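Local coordinates for VESB protease (Vibrio cholerae, PDB 4LK4), which is a secreted trypsin-like protease of the peptidase S1 family that probably cleaves peptide bonds within proteins as a serine endopeptidase, at residues 28-36 with 81-89. The protein carries 1 engineered substitution. Residues are numbered along the deposited sequence; the frame is centred on the assembly and turned at random.
Sequences LVKRGADAY and GERIAAQKI
R83 reaches from strand 82-91 to the carbonyl oxygen of A33, tying the turn after strand 25-30 to another strand of the six-stranded antiparallel barrel in the trypsin-like domain. Strand 66-70 runs between the two in the barrel, pairing with strand 82-91 and bonding through D67 to the backbone of V29, so the contact is made mainly by two long arginines that pass over it.

The polar grip on the turn is end-on. Both terminal nitrogens of R83 donate to one atom, NH1 at 3.0 Å and NH2 at 2.9 Å from A33 O, and that oxygen lies only 6° out of the guanidinium plane. An extended chain, with CG anti to the backbone N (chi1 -175°), carries the group this far. The carbonyl belongs to the last residue of the type II turn K30-A33, in which G32 has positive phi; R83 NH2 also forms a salt bridge with D67, which should help to fix the group's rotation.

R31 sends a single weak hydrogen bond the other way. A bend in its chain at chi3 brings R31 NH2 to 2.8 Å from A86 O, at an unfavourable N-H...O angle of 126°; the same nitrogen is hydrogen-bonded to V66 O.

Nonpolar contact covers one face of each guanidinium. The A85 methyl sits over the R31 group towards its rim, A85 CB lying 3.6 Å from R31 NH2. V29 does the same for R83, its CG2 methyl resting 3.5 Å from R83 NH2 and 3.6 Å from R83 CZ.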
loop_
_atom_site.group_PDB
_atom_site.type_symbol
_atom_site.label_atom_id
_atom_site.label_comp_id
_atom_site.label_asym_id
_atom_site.label_seq_id
_atom_site.Cartn_x
_atom_site.Cartn_y
_atom_site.Cartn_z
ATOM N N LEU A 28 8.564 -8.623 2.416
ATOM C CA LEU A 28 8.310 -7.878 3.642
ATOM C C LEU A 28 8.591 -8.795 4.826
ATOM O O LEU A 28 8.034 -9.896 4.926
ATOM C CB LEU A 28 6.867 -7.369 3.671
ATOM C CG LEU A 28 6.502 -6.416 2.536
ATOM C CD1 LEU A 28 5.083 -5.934 2.763
ATOM C CD2 LEU A 28 7.441 -5.231 2.483
ATOM N N VAL A 29 9.475 -8.360 5.712
ATOM C CA VAL A 29 9.898 -9.249 6.780
ATOM C C VAL A 29 9.891 -8.506 8.083
ATOM O O VAL A 29 10.112 -7.298 8.106
ATOM C CB VAL A 29 11.268 -9.888 6.499
ATOM C CG1 VAL A 29 11.323 -10.376 5.055
ATOM C CG2 VAL A 29 12.382 -8.917 6.715
ATOM N N LYS A 30 9.639 -9.249 9.152
ATOM C CA LYS A 30 9.570 -8.710 10.474
ATOM C C LYS A 30 10.936 -8.178 10.858
ATOM O O LYS A 30 11.940 -8.847 10.649
ATOM C CB LYS A 30 9.101 -9.783 11.458
ATOM C CG LYS A 30 9.130 -9.329 12.916
ATOM C CD LYS A 30 8.202 -10.166 13.787
ATOM C CE LYS A 30 8.380 -9.836 15.269
ATOM N NZ LYS A 30 9.427 -10.731 15.850
ATOM N N ARG A 31 10.961 -6.967 11.425
ATOM C CA ARG A 31 12.203 -6.339 11.804
ATOM C C ARG A 31 12.904 -7.102 12.908
ATOM O O ARG A 31 12.273 -7.530 13.877
ATOM C CB ARG A 31 11.978 -4.898 12.273
ATOM C CG ARG A 31 13.311 -4.164 12.450
ATOM C CD ARG A 31 13.165 -2.682 12.603
ATOM N NE ARG A 31 12.380 -2.076 11.544
ATOM C CZ ARG A 31 12.014 -0.795 11.545
ATOM N NH1 ARG A 31 12.359 -0.010 12.552
ATOM N NH2 ARG A 31 11.283 -0.302 10.560
ATOM N N GLY A 32 14.224 -7.241 12.763
ATOM C CA GLY A 32 15.063 -7.925 13.759
ATOM C C GLY A 32 15.040 -9.440 13.607
ATOM O O GLY A 32 15.725 -10.146 14.336
ATOM N N ALA A 33 14.243 -9.959 12.677
ATOM C CA ALA A 33 14.193 -11.395 12.472
ATOM C C ALA A 33 14.942 -11.886 11.195
ATOM O O ALA A 33 15.214 -11.136 10.259
ATOM C CB ALA A 33 12.760 -11.853 12.456
ATOM N N ASP A 34 15.314 -13.157 11.222
ATOM C CA ASP A 34 15.854 -13.857 10.073
ATOM C C ASP A 34 14.864 -13.685 8.904
ATOM O O ASP A 34 13.650 -13.748 9.084
ATOM C CB ASP A 34 16.083 -15.342 10.435
ATOM C CG ASP A 34 16.363 -16.195 9.222
ATOM O OD1 ASP A 34 17.544 -16.279 8.853
ATOM O OD2 ASP A 34 15.410 -16.735 8.590
ATOM N N ALA A 35 15.389 -13.429 7.712
ATOM C CA ALA A 35 14.541 -13.068 6.555
ATOM C C ALA A 35 13.543 -14.163 6.197
ATOM O O ALA A 35 12.392 -13.874 5.943
ATOM C CB ALA A 35 15.400 -12.733 5.336
ATOM N N TYR A 36 14.000 -15.414 6.206
ATOM C CA TYR A 36 13.159 -16.561 5.878
ATOM C C TYR A 36 12.079 -16.805 6.941
ATOM O O TYR A 36 10.913 -16.964 6.589
ATOM C CB TYR A 36 14.049 -17.803 5.674
ATOM C CG TYR A 36 13.350 -19.116 5.371
ATOM C CD1 TYR A 36 12.211 -19.169 4.573
ATOM C CD2 TYR A 36 13.882 -20.321 5.822
ATOM C CE1 TYR A 36 11.600 -20.367 4.286
ATOM C CE2 TYR A 36 13.272 -21.519 5.530
ATOM C CZ TYR A 36 12.127 -21.529 4.762
ATOM O OH TYR A 36 11.527 -22.731 4.453
ATOM N N GLY A 81 19.779 -8.961 -2.614
ATOM C CA GLY A 81 18.871 -7.843 -2.324
ATOM C C GLY A 81 19.271 -6.914 -1.173
ATOM O O GLY A 81 20.132 -7.261 -0.368
ATOM N N GLU A 82 18.620 -5.750 -1.095
ATOM C CA GLU A 82 18.890 -4.766 -0.051
ATOM C C GLU A 82 17.811 -4.833 1.001
ATOM O O GLU A 82 16.636 -4.645 0.705
ATOM C CB GLU A 82 18.950 -3.340 -0.616
ATOM C CG GLU A 82 20.036 -3.153 -1.662
ATOM C CD GLU A 82 20.164 -1.722 -2.208
ATOM O OE1 GLU A 82 19.541 -0.770 -1.667
ATOM O OE2 GLU A 82 20.926 -1.560 -3.199
ATOM N N ARG A 83 18.216 -5.089 2.232
ATOM C CA ARG A 83 17.291 -5.072 3.352
ATOM C C ARG A 83 17.244 -3.668 3.911
ATOM O O ARG A 83 18.280 -3.126 4.269
ATOM C CB ARG A 83 17.740 -6.044 4.445
ATOM C CG ARG A 83 16.742 -6.146 5.573
ATOM C CD ARG A 83 16.871 -7.456 6.315
ATOM N NE ARG A 83 15.955 -7.507 7.437
ATOM C CZ ARG A 83 15.709 -8.588 8.169
ATOM N NH1 ARG A 83 16.295 -9.764 7.873
ATOM N NH2 ARG A 83 14.855 -8.503 9.192
ATOM N N ILE A 84 16.050 -3.081 3.955
ATOM C CA ILE A 84 15.882 -1.692 4.380
ATOM C C ILE A 84 14.691 -1.551 5.349
ATOM O O ILE A 84 13.637 -2.148 5.155
ATOM C CB ILE A 84 15.611 -0.802 3.161
ATOM C CG1 ILE A 84 16.696 -1.005 2.114
ATOM C CG2 ILE A 84 15.559 0.671 3.546
ATOM C CD1 ILE A 84 16.536 -0.071 0.936
ATOM N N ALA A 85 14.828 -0.712 6.358
ATOM C CA ALA A 85 13.719 -0.505 7.297
ATOM C C ALA A 85 12.572 0.311 6.706
ATOM O O ALA A 85 12.779 1.233 5.914
ATOM C CB ALA A 85 14.209 0.172 8.572
ATOM N N ALA A 86 11.362 -0.038 7.113
ATOM C CA ALA A 86 10.210 0.767 6.806
ATOM C C ALA A 86 10.217 1.957 7.765
ATOM O O ALA A 86 10.632 1.822 8.929
ATOM C CB ALA A 86 8.958 -0.054 6.977
ATOM N N GLN A 87 9.814 3.128 7.293
ATOM C CA GLN A 87 9.622 4.225 8.224
ATOM C C GLN A 87 8.191 4.738 8.243
ATOM O O GLN A 87 7.730 5.159 9.303
ATOM C CB GLN A 87 10.640 5.355 8.024
ATOM C CG GLN A 87 10.289 6.396 6.984
ATOM C CD GLN A 87 11.328 7.511 6.910
ATOM O OE1 GLN A 87 12.292 7.537 7.688
ATOM N NE2 GLN A 87 11.136 8.439 5.960
ATOM N N LYS A 88 7.478 4.696 7.118
ATOM C CA LYS A 88 6.042 4.992 7.132
ATOM C C LYS A 88 5.227 4.031 6.276
ATOM O O LYS A 88 5.695 3.494 5.277
ATOM C CB LYS A 88 5.794 6.444 6.677
ATOM C CG LYS A 88 6.313 7.523 7.629
ATOM C CD LYS A 88 5.299 7.842 8.719
ATOM C CE LYS A 88 5.890 8.507 9.982
ATOM N NZ LYS A 88 7.031 9.432 9.754
ATOM N N ILE A 89 3.984 3.846 6.668
ATOM C CA ILE A 89 3.021 3.088 5.923
ATOM C C ILE A 89 1.807 3.981 5.591
ATOM O O ILE A 89 1.296 4.684 6.451
ATOM C CB ILE A 89 2.635 1.817 6.694
ATOM C CG1 ILE A 89 3.833 0.848 6.666
ATOM C CG2 ILE A 89 1.455 1.108 6.025
ATOM C CD1 ILE A 89 3.671 -0.425 7.479
#